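Local coordinates for protein catechol 1,2-dioxygenase (Burkholderia vietnamiensis, PDB 5TD3) that probably catalyses intradiol ring cleavage of catechol by dioxygen to cis,cis-muconate, as in related non-haem iron enzymes, though the metal modelled here is zinc, at residues 148-153 / 296-301; 176-181 / 188-193; 235-240 / 249-254. All coordinates share one frame; numbering follows the deposited sequence.

Contact 1: residues 148-153 / 296-301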
ATOM      1  N   HIS A 148     -11.074  37.915  -1.716  1.00 29.93           N
ATOM      2  CA  HIS A 148     -10.684  38.779  -2.818  1.00 29.31           C
ATOM      3  C   HIS A 148      -9.240  39.211  -2.644  1.00 32.44           C
ATOM      4  O   HIS A 148      -8.685  39.195  -1.541  1.00 35.72           O
ATOM      5  CB  HIS A 148     -11.598  40.006  -2.913  1.00 36.71           C
ATOM      6  CG  HIS A 148     -11.606  40.841  -1.675  1.00 33.68           C
ATOM      7  ND1 HIS A 148     -10.814  41.960  -1.524  1.00 32.97           N
ATOM      8  CD2 HIS A 148     -12.284  40.697  -0.512  1.00 34.10           C
ATOM      9  CE1 HIS A 148     -11.028  42.488  -0.330  1.00 38.15           C
ATOM     10  NE2 HIS A 148     -11.912  41.735   0.307  1.00 35.65           N
ATOM     11  N   GLY A 149      -8.643  39.627  -3.753  1.00 30.73           N
ATOM     12  CA  GLY A 149      -7.265  40.082  -3.731  1.00 30.12           C
ATOM     13  C   GLY A 149      -6.782  40.326  -5.145  1.00 30.12           C
ATOM     14  O   GLY A 149      -7.581  40.433  -6.075  1.00 32.32           O
ATOM     15  N   THR A 150      -5.460  40.426  -5.285  1.00 33.31           N
ATOM     16  CA  THR A 150      -4.820  40.641  -6.573  0.51 34.19           C
ATOM     17  C   THR A 150      -3.774  39.563  -6.818  1.00 39.64           C
ATOM     18  O   THR A 150      -3.169  39.039  -5.877  1.00 37.73           O
ATOM     19  CB  THR A 150      -4.162  42.031  -6.639  0.51 35.19           C
ATOM     20  OG1 THR A 150      -5.066  43.013  -6.117  0.51 36.34           O
ATOM     21  CG2 THR A 150      -3.804  42.395  -8.070  0.51 35.85           C
ATOM     22  N   VAL A 151      -3.569  39.236  -8.090  1.00 28.83           N
ATOM     23  CA  VAL A 151      -2.493  38.351  -8.517  1.00 27.93           C
ATOM     24  C   VAL A 151      -1.388  39.235  -9.077  1.00 28.81           C
ATOM     25  O   VAL A 151      -1.647  40.081  -9.939  1.00 29.83           O
ATOM     26  CB  VAL A 151      -2.975  37.328  -9.561  1.00 35.52           C
ATOM     27  CG1 VAL A 151      -1.854  36.337  -9.903  1.00 29.71           C
ATOM     28  CG2 VAL A 151      -4.195  36.565  -9.038  1.00 31.99           C
ATOM     29  N   LYS A 152      -0.169  39.080  -8.554  1.00 31.73           N
ATOM     30  CA  LYS A 152       0.952  39.923  -8.960  1.00 30.16           C
ATOM     31  C   LYS A 152       2.171  39.061  -9.254  1.00 28.66           C
ATOM     32  O   LYS A 152       2.261  37.909  -8.823  1.00 27.51           O
ATOM     33  CB  LYS A 152       1.318  40.953  -7.877  1.00 34.12           C
ATOM     34  CG  LYS A 152       0.257  42.038  -7.650  1.00 32.86           C
ATOM     35  CD  LYS A 152       0.653  42.971  -6.523  1.00 32.36           C
ATOM     36  CE  LYS A 152      -0.353  44.097  -6.369  1.00 49.40           C
ATOM     37  NZ  LYS A 152      -0.032  44.964  -5.197  1.00 51.55           N
ATOM     38  N   ASP A 153       3.125  39.639  -9.986  1.00 29.41           N
ATOM     39  CA  ASP A 153       4.394  38.977 -10.222  1.00 28.95           C
ATOM     40  C   ASP A 153       5.425  39.452  -9.190  1.00 29.35           C
ATOM     41  O   ASP A 153       5.112  40.209  -8.270  1.00 30.16           O
ATOM     42  CB  ASP A 153       4.858  39.197 -11.671  1.00 29.53           C
ATOM     43  CG  ASP A 153       5.115  40.668 -12.021  1.00 39.26           C
ATOM     44  OD1 ASP A 153       5.391  41.488 -11.127  1.00 31.67           O
ATOM     45  OD2 ASP A 153       5.083  40.992 -13.226  1.00 35.89           O
ATOM     46  N   THR A 296      -9.101  39.374   2.555  1.00 33.67           N
ATOM     47  CA  THR A 296      -8.217  39.833   1.498  1.00 33.79           C
ATOM     48  C   THR A 296      -7.016  38.899   1.443  1.00 38.89           C
ATOM     49  O   THR A 296      -6.354  38.673   2.461  1.00 32.65           O
ATOM     50  CB  THR A 296      -7.763  41.273   1.749  1.00 44.15           C
ATOM     51  OG1 THR A 296      -8.907  42.125   1.933  1.00 37.47           O
ATOM     52  CG2 THR A 296      -6.949  41.779   0.567  1.00 36.56           C
ATOM     53  N   PHE A 297      -6.735  38.360   0.262  1.00 31.41           N
ATOM     54  CA  PHE A 297      -5.633  37.414   0.103  1.00 35.18           C
ATOM     55  C   PHE A 297      -5.012  37.620  -1.266  1.00 34.57           C
ATOM     56  O   PHE A 297      -5.686  37.448  -2.283  1.00 38.52           O
ATOM     57  CB  PHE A 297      -6.104  35.971   0.271  1.00 31.71           C
ATOM     58  CG  PHE A 297      -4.987  34.955   0.240  1.00 37.81           C
ATOM     59  CD1 PHE A 297      -4.027  34.921   1.240  1.00 38.08           C
ATOM     60  CD2 PHE A 297      -4.921  34.012  -0.779  1.00 41.43           C
ATOM     61  CE1 PHE A 297      -3.006  33.984   1.211  1.00 41.81           C
ATOM     62  CE2 PHE A 297      -3.909  33.066  -0.807  1.00 41.60           C
ATOM     63  CZ  PHE A 297      -2.952  33.053   0.185  1.00 38.79           C
ATOM     64  N   ASP A 298      -3.742  38.003  -1.279  1.00 36.74           N
ATOM     65  CA  ASP A 298      -3.016  38.303  -2.501  1.00 31.30           C
ATOM     66  C   ASP A 298      -2.134  37.125  -2.897  1.00 42.12           C
ATOM     67  O   ASP A 298      -1.639  36.384  -2.044  1.00 41.89           O
ATOM     68  CB  ASP A 298      -2.160  39.561  -2.312  1.00 36.77           C
ATOM     69  CG  ASP A 298      -2.997  40.802  -2.051  1.00 46.39           C
ATOM     70  OD1 ASP A 298      -4.122  40.896  -2.601  1.00 40.60           O
ATOM     71  OD2 ASP A 298      -2.526  41.679  -1.291  1.00 45.27           O
ATOM     72  N   PHE A 299      -1.977  36.933  -4.204  1.00 29.93           N
ATOM     73  CA  PHE A 299      -1.069  35.934  -4.754  1.00 28.76           C
ATOM     74  C   PHE A 299       0.121  36.622  -5.406  1.00 29.93           C
ATOM     75  O   PHE A 299      -0.040  37.627  -6.099  1.00 31.76           O
ATOM     76  CB  PHE A 299      -1.748  35.059  -5.804  1.00 28.31           C
ATOM     77  CG  PHE A 299      -2.909  34.274  -5.287  1.00 27.23           C
ATOM     78  CD1 PHE A 299      -2.713  33.059  -4.651  1.00 28.57           C
ATOM     79  CD2 PHE A 299      -4.202  34.747  -5.451  1.00 28.13           C
ATOM     80  CE1 PHE A 299      -3.793  32.327  -4.181  1.00 28.71           C
ATOM     81  CE2 PHE A 299      -5.292  34.023  -4.989  1.00 27.26           C
ATOM     82  CZ  PHE A 299      -5.086  32.808  -4.350  1.00 29.46           C
ATOM     83  N   VAL A 300       1.313  36.082  -5.174  1.00 28.99           N
ATOM     84  CA  VAL A 300       2.516  36.503  -5.879  1.00 29.93           C
ATOM     85  C   VAL A 300       3.078  35.277  -6.576  1.00 28.69           C
ATOM     86  O   VAL A 300       3.378  34.269  -5.923  1.00 26.97           O
ATOM     87  CB  VAL A 300       3.548  37.131  -4.937  1.00 30.29           C
ATOM     88  CG1 VAL A 300       4.810  37.509  -5.726  1.00 31.33           C
ATOM     89  CG2 VAL A 300       2.941  38.361  -4.265  1.00 31.77           C
ATOM     90  N   LEU A 301       3.185  35.350  -7.897  1.00 29.73           N
ATOM     91  CA  LEU A 301       3.602  34.227  -8.718  1.00 28.93           C
ATOM     92  C   LEU A 301       5.105  34.270  -8.982  1.00 33.41           C
ATOM     93  O   LEU A 301       5.753  35.308  -8.864  1.00 31.07           O
ATOM     94  CB  LEU A 301       2.840  34.222 -10.046  1.00 30.14           C
ATOM     95  CG  LEU A 301       1.306  34.257  -9.985  1.00 30.22           C
ATOM     96  CD1 LEU A 301       0.701  34.025 -11.372  1.00 31.40           C
ATOM     97  CD2 LEU A 301       0.750  33.237  -8.985  1.00 28.14           C
TER
HETATM   98  O   HOH W   1      -5.563  43.256  -3.156  1.00 51.29           O
HETATM   99  O   HOH W   2      -0.080  43.251  -2.993  1.00 48.41           O
HETATM  100  O   HOH W   3      -2.732  43.976  -3.341  1.00 49.30           O
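The H148 ring carries T296 over one face, with T296 CA 4.2 Å above its plane and offset toward the rim; T296 OG1 comes to 3.1 Å from H148 CE1. H148 NE2 is hydrogen-bonded to D294. On the opposite side of the sheet the F299 ring meets V151 CG2 obliquely, and F238 meets the same ring edge-to-face from the facing sheet. Two parallel neighbours of the beta sandwich, strands 144-152 and 292-300, the second interrupted at F297 and D298, thus turn V151 and F299 inward, where branched and aromatic carbons suit the core. L301 CD1 lies 3.7 Å from V151 CG1. Backbone bonds F297 N to H148 O, F299 N to T150 O, K152 N to F299 O and L301 N to K152 O tie the strands. At T150 N the D298 carboxylate accepts the hydrogen bond instead. G149, without a side chain, leaves room for F297 O and D298 OD1. Waters bridge K152 NZ to D298 OD2, each with one weak leg, so the opposite charges do not touch. D298 CG, anti to the carbonyl carbon (chi1 -64°), brings OD1 to 3.0 Å from T150 N, 26° out of the carboxylate plane.

Contact 2: residues 176-181 / 188-193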
ATOM      1  N   SER A 176     -17.820  18.727  -2.414  1.00 19.00           N
ATOM      2  CA  SER A 176     -18.572  18.173  -3.531  1.00 22.60           C
ATOM      3  C   SER A 176     -17.716  17.149  -4.283  1.00 17.17           C
ATOM      4  O   SER A 176     -16.487  17.248  -4.330  1.00 19.55           O
ATOM      5  CB  SER A 176     -19.057  19.287  -4.468  1.00 18.30           C
ATOM      6  OG  SER A 176     -17.970  20.018  -5.023  1.00 21.04           O
ATOM      7  N   HIS A 177     -18.395  16.131  -4.823  1.00 18.30           N
ATOM      8  CA  HIS A 177     -17.813  14.975  -5.517  1.00 17.81           C
ATOM      9  C   HIS A 177     -17.173  13.975  -4.557  1.00 19.18           C
ATOM     10  O   HIS A 177     -16.787  12.874  -4.972  1.00 22.95           O
ATOM     11  CB  HIS A 177     -16.787  15.397  -6.574  1.00 24.79           C
ATOM     12  CG  HIS A 177     -17.333  16.379  -7.562  1.00 29.71           C
ATOM     13  ND1 HIS A 177     -17.869  15.995  -8.775  1.00 28.27           N
ATOM     14  CD2 HIS A 177     -17.470  17.725  -7.499  1.00 28.93           C
ATOM     15  CE1 HIS A 177     -18.291  17.066  -9.423  1.00 32.05           C
ATOM     16  NE2 HIS A 177     -18.062  18.128  -8.670  1.00 28.94           N
ATOM     17  N   PHE A 178     -17.069  14.340  -3.284  1.00 18.50           N
ATOM     18  CA  PHE A 178     -16.548  13.465  -2.233  1.00 18.06           C
ATOM     19  C   PHE A 178     -17.464  13.473  -1.016  1.00 23.41           C
ATOM     20  O   PHE A 178     -17.024  13.213   0.111  1.00 21.00           O
ATOM     21  CB  PHE A 178     -15.126  13.875  -1.831  1.00 16.77           C
ATOM     22  CG  PHE A 178     -14.142  13.858  -2.966  1.00 21.39           C
ATOM     23  CD1 PHE A 178     -13.486  12.685  -3.308  1.00 19.56           C
ATOM     24  CD2 PHE A 178     -13.859  15.014  -3.686  1.00 17.98           C
ATOM     25  CE1 PHE A 178     -12.568  12.652  -4.322  1.00 21.70           C
ATOM     26  CE2 PHE A 178     -12.939  14.993  -4.726  1.00 20.09           C
ATOM     27  CZ  PHE A 178     -12.290  13.812  -5.051  1.00 20.66           C
ATOM     28  N   ASP A 179     -18.743  13.773  -1.216  1.00 23.57           N
ATOM     29  CA  ASP A 179     -19.635  13.937  -0.080  1.00 23.84           C
ATOM     30  C   ASP A 179     -20.399  12.636   0.093  1.00 22.06           C
ATOM     31  O   ASP A 179     -21.214  12.285  -0.777  1.00 20.68           O
ATOM     32  CB  ASP A 179     -20.594  15.120  -0.290  1.00 18.39           C
ATOM     33  CG  ASP A 179     -21.499  15.377   0.906  1.00 23.91           C
ATOM     34  OD1 ASP A 179     -21.878  14.410   1.601  1.00 19.44           O
ATOM     35  OD2 ASP A 179     -21.875  16.551   1.138  1.00 23.39           O
ATOM     36  N   PRO A 180     -20.161  11.878   1.168  1.00 18.65           N
ATOM     37  CA  PRO A 180     -20.783  10.557   1.275  1.00 22.50           C
ATOM     38  C   PRO A 180     -22.284  10.617   1.488  1.00 22.13           C
ATOM     39  O   PRO A 180     -22.948   9.593   1.298  1.00 27.81           O
ATOM     40  CB  PRO A 180     -20.063   9.924   2.477  1.00 25.91           C
ATOM     41  CG  PRO A 180     -19.672  11.077   3.322  1.00 25.07           C
ATOM     42  CD  PRO A 180     -19.360  12.217   2.353  1.00 16.25           C
ATOM     43  N   THR A 181     -22.837  11.779   1.869  1.00 22.46           N
ATOM     44  CA  THR A 181     -24.284  11.910   1.996  1.00 19.64           C
ATOM     45  C   THR A 181     -24.969  12.211   0.668  1.00 25.02           C
ATOM     46  O   THR A 181     -26.201  12.163   0.607  1.00 24.71           O
ATOM     47  CB  THR A 181     -24.658  13.013   2.988  1.00 19.68           C
ATOM     48  OG1 THR A 181     -24.355  14.287   2.417  1.00 22.43           O
ATOM     49  CG2 THR A 181     -23.883  12.861   4.319  1.00 23.14           C
ATOM     50  N   ASN A 188     -20.209  22.235  -6.422  1.00 25.06           N
ATOM     51  CA  ASN A 188     -20.522  23.074  -5.271  1.00 25.73           C
ATOM     52  C   ASN A 188     -19.231  23.471  -4.571  1.00 21.55           C
ATOM     53  O   ASN A 188     -18.378  22.626  -4.300  1.00 20.88           O
ATOM     54  CB  ASN A 188     -21.438  22.357  -4.286  1.00 26.76           C
ATOM     55  CG  ASN A 188     -21.941  23.285  -3.206  1.00 23.88           C
ATOM     56  OD1 ASN A 188     -22.361  24.398  -3.493  1.00 25.98           O
ATOM     57  ND2 ASN A 188     -21.896  22.842  -1.964  1.00 24.26           N
ATOM     58  N   LEU A 189     -19.090  24.770  -4.299  1.00 23.77           N
ATOM     59  CA  LEU A 189     -17.924  25.332  -3.615  1.00 26.47           C
ATOM     60  C   LEU A 189     -16.638  25.104  -4.411  1.00 21.58           C
ATOM     61  O   LEU A 189     -15.545  24.985  -3.843  1.00 20.67           O
ATOM     62  CB  LEU A 189     -17.800  24.784  -2.184  1.00 19.17           C
ATOM     63  CG  LEU A 189     -19.124  24.884  -1.420  1.00 21.00           C
ATOM     64  CD1 LEU A 189     -18.973  24.207  -0.069  1.00 19.55           C
ATOM     65  CD2 LEU A 189     -19.583  26.334  -1.260  1.00 27.87           C
ATOM     66  N   ARG A 190     -16.749  25.067  -5.740  1.00 21.68           N
ATOM     67  CA  ARG A 190     -15.592  24.930  -6.619  1.00 20.85           C
ATOM     68  C   ARG A 190     -15.752  25.904  -7.776  1.00 22.21           C
ATOM     69  O   ARG A 190     -16.800  25.932  -8.420  1.00 23.27           O
ATOM     70  CB  ARG A 190     -15.469  23.499  -7.165  1.00 20.72           C
ATOM     71  CG  ARG A 190     -15.334  22.418  -6.090  1.00 19.52           C
ATOM     72  CD  ARG A 190     -15.297  21.034  -6.701  1.00 19.73           C
ATOM     73  NE  ARG A 190     -15.158  19.994  -5.673  1.00 18.69           N
ATOM     74  CZ  ARG A 190     -13.995  19.569  -5.179  1.00 18.16           C
ATOM     75  NH1 ARG A 190     -12.842  20.077  -5.604  1.00 18.39           N
ATOM     76  NH2 ARG A 190     -13.984  18.627  -4.236  1.00 18.93           N
ATOM     77  N   GLY A 191     -14.739  26.716  -8.030  1.00 22.48           N
ATOM     78  CA  GLY A 191     -14.895  27.654  -9.131  1.00 23.76           C
ATOM     79  C   GLY A 191     -13.567  28.290  -9.464  1.00 23.91           C
ATOM     80  O   GLY A 191     -12.619  28.237  -8.681  1.00 29.20           O
ATOM     81  N   ALA A 192     -13.542  28.970 -10.603  1.00 25.17           N
ATOM     82  CA  ALA A 192     -12.326  29.622 -11.070  1.00 29.99           C
ATOM     83  C   ALA A 192     -12.663  31.014 -11.578  1.00 26.90           C
ATOM     84  O   ALA A 192     -13.717  31.223 -12.187  1.00 29.10           O
ATOM     85  CB  ALA A 192     -11.629  28.815 -12.177  1.00 30.35           C
ATOM     86  N   VAL A 193     -11.787  31.966 -11.264  1.00 33.28           N
ATOM     87  CA  VAL A 193     -11.874  33.344 -11.734  1.00 32.29           C
ATOM     88  C   VAL A 193     -10.664  33.658 -12.610  1.00 29.15           C
ATOM     89  O   VAL A 193      -9.526  33.318 -12.253  1.00 29.94           O
ATOM     90  CB  VAL A 193     -11.954  34.331 -10.556  1.00 31.67           C
ATOM     91  CG1 VAL A 193     -11.694  35.748 -11.031  1.00 35.06           C
ATOM     92  CG2 VAL A 193     -13.312  34.239  -9.886  1.00 30.50           C
TER
HETATM   93  O   HOH W   4     -16.480  21.316  -2.529  1.00 20.60           O
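S176 and R190 interlock, the short serine side chain letting its hydroxyl donate to one atom of segment 188-193 and accept from another. Its OG sits between the backbone N and the carbonyl carbon (chi1 61°), which aims it at the other segment, where it donates to N188 O at 2.7 Å. That bond falls in the carbonyl plane, on a lone pair. A water that accepts from S176 N donates to the same N188 O. The serine hydroxyl oxygen in turn accepts from R190 NE, with S176 OG at 2.9 Å and near the guanidinium plane. R190 NH2 then donates to S176 O, also at 2.9 Å and in the plane of that carbonyl, while NE adds a weak bond to it. R190 therefore grips the serine side-on, with one nitrogen for the hydroxyl and one for the carbonyl, and its chain, extended from CG to NE, is long enough to bring both nitrogens from strand 190-194 to the loop. NH1 has its own acceptor in L120 O, which helps fix the rotation of the guanidinium. This buried group of bonds lies directly after Y175, a zinc ligand, and so ties the loop between strands 163-167 and 190-194 of the beta sandwich close to the metal site; the R190 side chain is about 8 Å from the zinc. Away from it the fit is looser. H177 CD2 stands 3.7 Å from R190 NE, the ring and guanidinium planes 74° apart, and the imidazole is held by H177 NE2 bonding to F187 N. F178 offers its ring edge, with R190 NH2 near the ring plane and 3.7 Å from CD2. Beyond, D179 OD1 accepts from T181 N in an Asx turn and from T181 OG1, D179 OD2 takes a bond from Q184, and P180 and T181 lie at the surface.

Contact 3: residues 235-240 / 249-254. With ZN (zinc ion), chain C.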
ATOM      1  N   HIS A 235     -10.048  25.597   5.910  1.00 25.64           N
ATOM      2  CA  HIS A 235      -9.084  26.118   4.949  1.00 21.15           C
ATOM      3  C   HIS A 235      -9.754  26.206   3.585  1.00 22.44           C
ATOM      4  O   HIS A 235     -10.845  25.681   3.364  1.00 19.09           O
ATOM      5  CB  HIS A 235      -7.852  25.216   4.872  1.00 21.58           C
ATOM      6  CG  HIS A 235      -8.193  23.812   4.483  1.00 20.80           C
ATOM      7  ND1 HIS A 235      -8.698  22.897   5.380  1.00 20.80           N
ATOM      8  CD2 HIS A 235      -8.145  23.177   3.285  1.00 23.57           C
ATOM      9  CE1 HIS A 235      -8.933  21.756   4.757  1.00 24.83           C
ATOM     10  NE2 HIS A 235      -8.602  21.899   3.486  1.00 22.81           N
ATOM     11  N   VAL A 236      -9.067  26.867   2.664  1.00 19.08           N
ATOM     12  CA  VAL A 236      -9.521  27.031   1.291  1.00 21.57           C
ATOM     13  C   VAL A 236      -8.336  26.725   0.398  1.00 20.52           C
ATOM     14  O   VAL A 236      -7.232  27.216   0.658  1.00 22.26           O
ATOM     15  CB  VAL A 236     -10.034  28.456   1.014  1.00 23.82           C
ATOM     16  CG1 VAL A 236     -10.444  28.589  -0.439  1.00 30.38           C
ATOM     17  CG2 VAL A 236     -11.213  28.803   1.928  1.00 25.13           C
ATOM     18  N   HIS A 237      -8.552  25.901  -0.634  1.00 20.55           N
ATOM     19  CA  HIS A 237      -7.504  25.541  -1.586  1.00 20.19           C
ATOM     20  C   HIS A 237      -7.493  26.486  -2.778  1.00 20.70           C
ATOM     21  O   HIS A 237      -8.545  26.958  -3.226  1.00 22.59           O
ATOM     22  CB  HIS A 237      -7.690  24.129  -2.154  1.00 17.51           C
ATOM     23  CG  HIS A 237      -7.658  23.034  -1.136  1.00 18.92           C
ATOM     24  ND1 HIS A 237      -6.505  22.349  -0.821  1.00 21.91           N
ATOM     25  CD2 HIS A 237      -8.649  22.459  -0.411  1.00 17.85           C
ATOM     26  CE1 HIS A 237      -6.777  21.429   0.092  1.00 20.25           C
ATOM     27  NE2 HIS A 237      -8.073  21.469   0.351  1.00 21.85           N
ATOM     28  N   PHE A 238      -6.295  26.669  -3.352  1.00 19.24           N
ATOM     29  CA  PHE A 238      -6.117  27.407  -4.596  1.00 25.84           C
ATOM     30  C   PHE A 238      -5.085  26.760  -5.518  1.00 23.73           C
ATOM     31  O   PHE A 238      -4.031  26.289  -5.080  1.00 22.18           O
ATOM     32  CB  PHE A 238      -5.675  28.859  -4.346  1.00 23.57           C
ATOM     33  CG  PHE A 238      -6.660  29.669  -3.573  1.00 25.64           C
ATOM     34  CD1 PHE A 238      -7.724  30.282  -4.204  1.00 22.35           C
ATOM     35  CD2 PHE A 238      -6.515  29.832  -2.204  1.00 24.09           C
ATOM     36  CE1 PHE A 238      -8.630  31.040  -3.488  1.00 26.87           C
ATOM     37  CE2 PHE A 238      -7.421  30.601  -1.485  1.00 26.60           C
ATOM     38  CZ  PHE A 238      -8.477  31.204  -2.132  1.00 26.02           C
ATOM     39  N   PHE A 239      -5.398  26.769  -6.809  1.00 22.46           N
ATOM     40  CA  PHE A 239      -4.431  26.708  -7.893  1.00 21.08           C
ATOM     41  C   PHE A 239      -4.407  28.084  -8.532  1.00 22.39           C
ATOM     42  O   PHE A 239      -5.464  28.698  -8.703  1.00 22.99           O
ATOM     43  CB  PHE A 239      -4.836  25.718  -8.999  1.00 24.57           C
ATOM     44  CG  PHE A 239      -4.549  24.272  -8.717  1.00 20.10           C
ATOM     45  CD1 PHE A 239      -3.449  23.878  -7.992  1.00 21.12           C
ATOM     46  CD2 PHE A 239      -5.389  23.298  -9.251  1.00 24.32           C
ATOM     47  CE1 PHE A 239      -3.205  22.518  -7.767  1.00 19.99           C
ATOM     48  CE2 PHE A 239      -5.157  21.953  -9.028  1.00 23.26           C
ATOM     49  CZ  PHE A 239      -4.060  21.571  -8.279  1.00 24.22           C
ATOM     50  N   VAL A 240      -3.228  28.556  -8.941  1.00 23.11           N
ATOM     51  CA  VAL A 240      -3.152  29.715  -9.822  1.00 24.42           C
ATOM     52  C   VAL A 240      -2.256  29.374 -11.006  1.00 26.50           C
ATOM     53  O   VAL A 240      -1.082  29.030 -10.825  1.00 24.70           O
ATOM     54  CB  VAL A 240      -2.635  30.973  -9.108  1.00 25.00           C
ATOM     55  CG1 VAL A 240      -2.726  32.161 -10.064  1.00 26.63           C
ATOM     56  CG2 VAL A 240      -3.439  31.237  -7.843  1.00 30.39           C
ATOM     57  N   THR A 249       0.362  26.025  -6.257  1.00 18.02           N
ATOM     58  CA  THR A 249      -0.549  25.238  -5.431  1.00 17.26           C
ATOM     59  C   THR A 249      -0.440  25.775  -4.007  1.00 17.52           C
ATOM     60  O   THR A 249       0.650  25.772  -3.429  1.00 18.81           O
ATOM     61  CB  THR A 249      -0.180  23.751  -5.449  1.00 18.50           C
ATOM     62  OG1 THR A 249      -0.228  23.242  -6.789  1.00 20.44           O
ATOM     63  CG2 THR A 249      -1.127  22.931  -4.532  1.00 17.64           C
ATOM     64  N   THR A 250      -1.552  26.236  -3.439  1.00 19.61           N
ATOM     65  CA  THR A 250      -1.482  26.807  -2.096  1.00 20.40           C
ATOM     66  C   THR A 250      -2.847  26.695  -1.427  1.00 20.88           C
ATOM     67  O   THR A 250      -3.787  26.102  -1.968  1.00 23.23           O
ATOM     68  CB  THR A 250      -0.967  28.261  -2.141  1.00 24.98           C
ATOM     69  OG1 THR A 250      -0.641  28.708  -0.819  1.00 23.02           O
ATOM     70  CG2 THR A 250      -2.001  29.222  -2.751  1.00 21.44           C
ATOM     71  N   GLN A 251      -2.925  27.257  -0.223  1.00 21.02           N
ATOM     72  CA  GLN A 251      -4.162  27.330   0.535  0.51 21.00           C
ATOM     73  C   GLN A 251      -4.061  28.515   1.479  1.00 21.47           C
ATOM     74  O   GLN A 251      -3.007  29.141   1.609  1.00 23.16           O
ATOM     75  CB  GLN A 251      -4.409  26.050   1.335  0.51 20.30           C
ATOM     76  CG  GLN A 251      -3.784  26.078   2.726  0.51 19.99           C
ATOM     77  CD  GLN A 251      -4.070  24.824   3.527  0.51 21.96           C
ATOM     78  OE1 GLN A 251      -3.972  24.815   4.755  0.51 22.17           O
ATOM     79  NE2 GLN A 251      -4.433  23.757   2.833  0.51 22.40           N
ATOM     80  N   PHE A 252      -5.172  28.842   2.135  1.00 20.25           N
ATOM     81  CA  PHE A 252      -5.012  29.606   3.368  1.00 21.75           C
ATOM     82  C   PHE A 252      -5.926  29.011   4.431  1.00 27.17           C
ATOM     83  O   PHE A 252      -6.919  28.340   4.129  1.00 21.28           O
ATOM     84  CB  PHE A 252      -5.201  31.132   3.203  1.00 26.79           C
ATOM     85  CG  PHE A 252      -6.580  31.576   2.813  1.00 28.47           C
ATOM     86  CD1 PHE A 252      -7.654  31.477   3.694  1.00 29.73           C
ATOM     87  CD2 PHE A 252      -6.785  32.186   1.587  1.00 28.84           C
ATOM     88  CE1 PHE A 252      -8.915  31.918   3.327  1.00 33.19           C
ATOM     89  CE2 PHE A 252      -8.045  32.629   1.218  1.00 31.96           C
ATOM     90  CZ  PHE A 252      -9.108  32.498   2.089  1.00 31.52           C
ATOM     91  N   ASN A 253      -5.542  29.208   5.683  1.00 22.17           N
ATOM     92  CA  ASN A 253      -6.329  28.710   6.794  1.00 25.16           C
ATOM     93  C   ASN A 253      -7.198  29.822   7.354  1.00 24.97           C
ATOM     94  O   ASN A 253      -6.832  30.999   7.323  1.00 27.28           O
ATOM     95  CB  ASN A 253      -5.418  28.134   7.875  1.00 22.60           C
ATOM     96  CG  ASN A 253      -4.815  26.811   7.460  1.00 27.84           C
ATOM     97  OD1 ASN A 253      -5.423  25.758   7.642  1.00 35.17           O
ATOM     98  ND2 ASN A 253      -3.639  26.861   6.859  1.00 39.74           N
ATOM     99  N   ILE A 254      -8.359  29.437   7.872  1.00 26.29           N
ATOM    100  CA  ILE A 254      -9.274  30.404   8.463  1.00 28.33           C
ATOM    101  C   ILE A 254      -8.735  30.805   9.827  1.00 29.97           C
ATOM    102  O   ILE A 254      -8.517  29.953  10.694  1.00 28.95           O
ATOM    103  CB  ILE A 254     -10.692  29.829   8.570  1.00 25.66           C
ATOM    104  CG1 ILE A 254     -11.177  29.409   7.181  1.00 28.62           C
ATOM    105  CG2 ILE A 254     -11.635  30.858   9.208  1.00 27.50           C
ATOM    106  CD1 ILE A 254     -11.225  30.558   6.180  1.00 29.31           C
TER
HETATM  107 ZN    ZN C 401      -9.033  20.686   1.858  1.00 21.18          ZN
HETATM  108  O   HOH W   5      -4.087  23.289  -2.166  1.00 19.80           O
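H235 and H237, paired with N253 and Q251 on the neighbouring strand, both bind the zinc ion, ZN, through NE2: H235 NE2 to ZN is 2.1 Å and H237 NE2 to ZN 2.0 Å; Y175 supplies a third ligand. Their first torsions turn opposite ways, chi1 59° for H235 and -61° for H237, bringing both NE2 atoms to one ion. Imidazole suits this role because its second nitrogen can be steered from behind. H235 ND1 is held by P233 O. H237 ND1 donates at 2.9 Å to a water lying in its ring plane, and that water donates to T250 O, which probably helps fix the rotation of the ring. One conformer of Q251 crosses the H235 ring obliquely. On the same face T249 OG1 meets the edge of F239, 3.2 Å from its CE1. Behind these residues the backbone fixes the spacing: V236 with F252 and F238 with T250 are hydrogen-bonded pairs; two residues apart, the histidines share a face, at non-hydrogen-bonded positions. The other face is largely apolar, though T250 OG1 bonds to P113 O. V236 CB lies over one face of the F252 ring, and F238 CE2 touches F252 CE2 at 3.4 Å, the ring planes 38° apart. Two histidines on a hairpin strand with tyrosine ligands, two in the family, of which Y175 binds here, form the metal site of intradiol dioxygenases, whose native ion is iron(III).

In the fold
Contacts 1 and 3 lie in opposite sheets of one sandwich and meet through its core: F297 packs on F252, F299 on F238, and L301 on V240. Contact 3 is the deeper, almost wholly buried, with most of its polar groups on the metal side, whereas contact 1 is partly buried, its outward side carrying charges and water. Contact 2 shares a sheet with contact 3 but does not touch it, their nearest atoms being about 7 Å apart; its touching part is buried, its loop end at the surface. Strand pairing by backbone bonds holds contacts 1 and 3, parallel in one and antiparallel in the other; contact 2 instead depends on an arginine side chain fastening a loop to a strand.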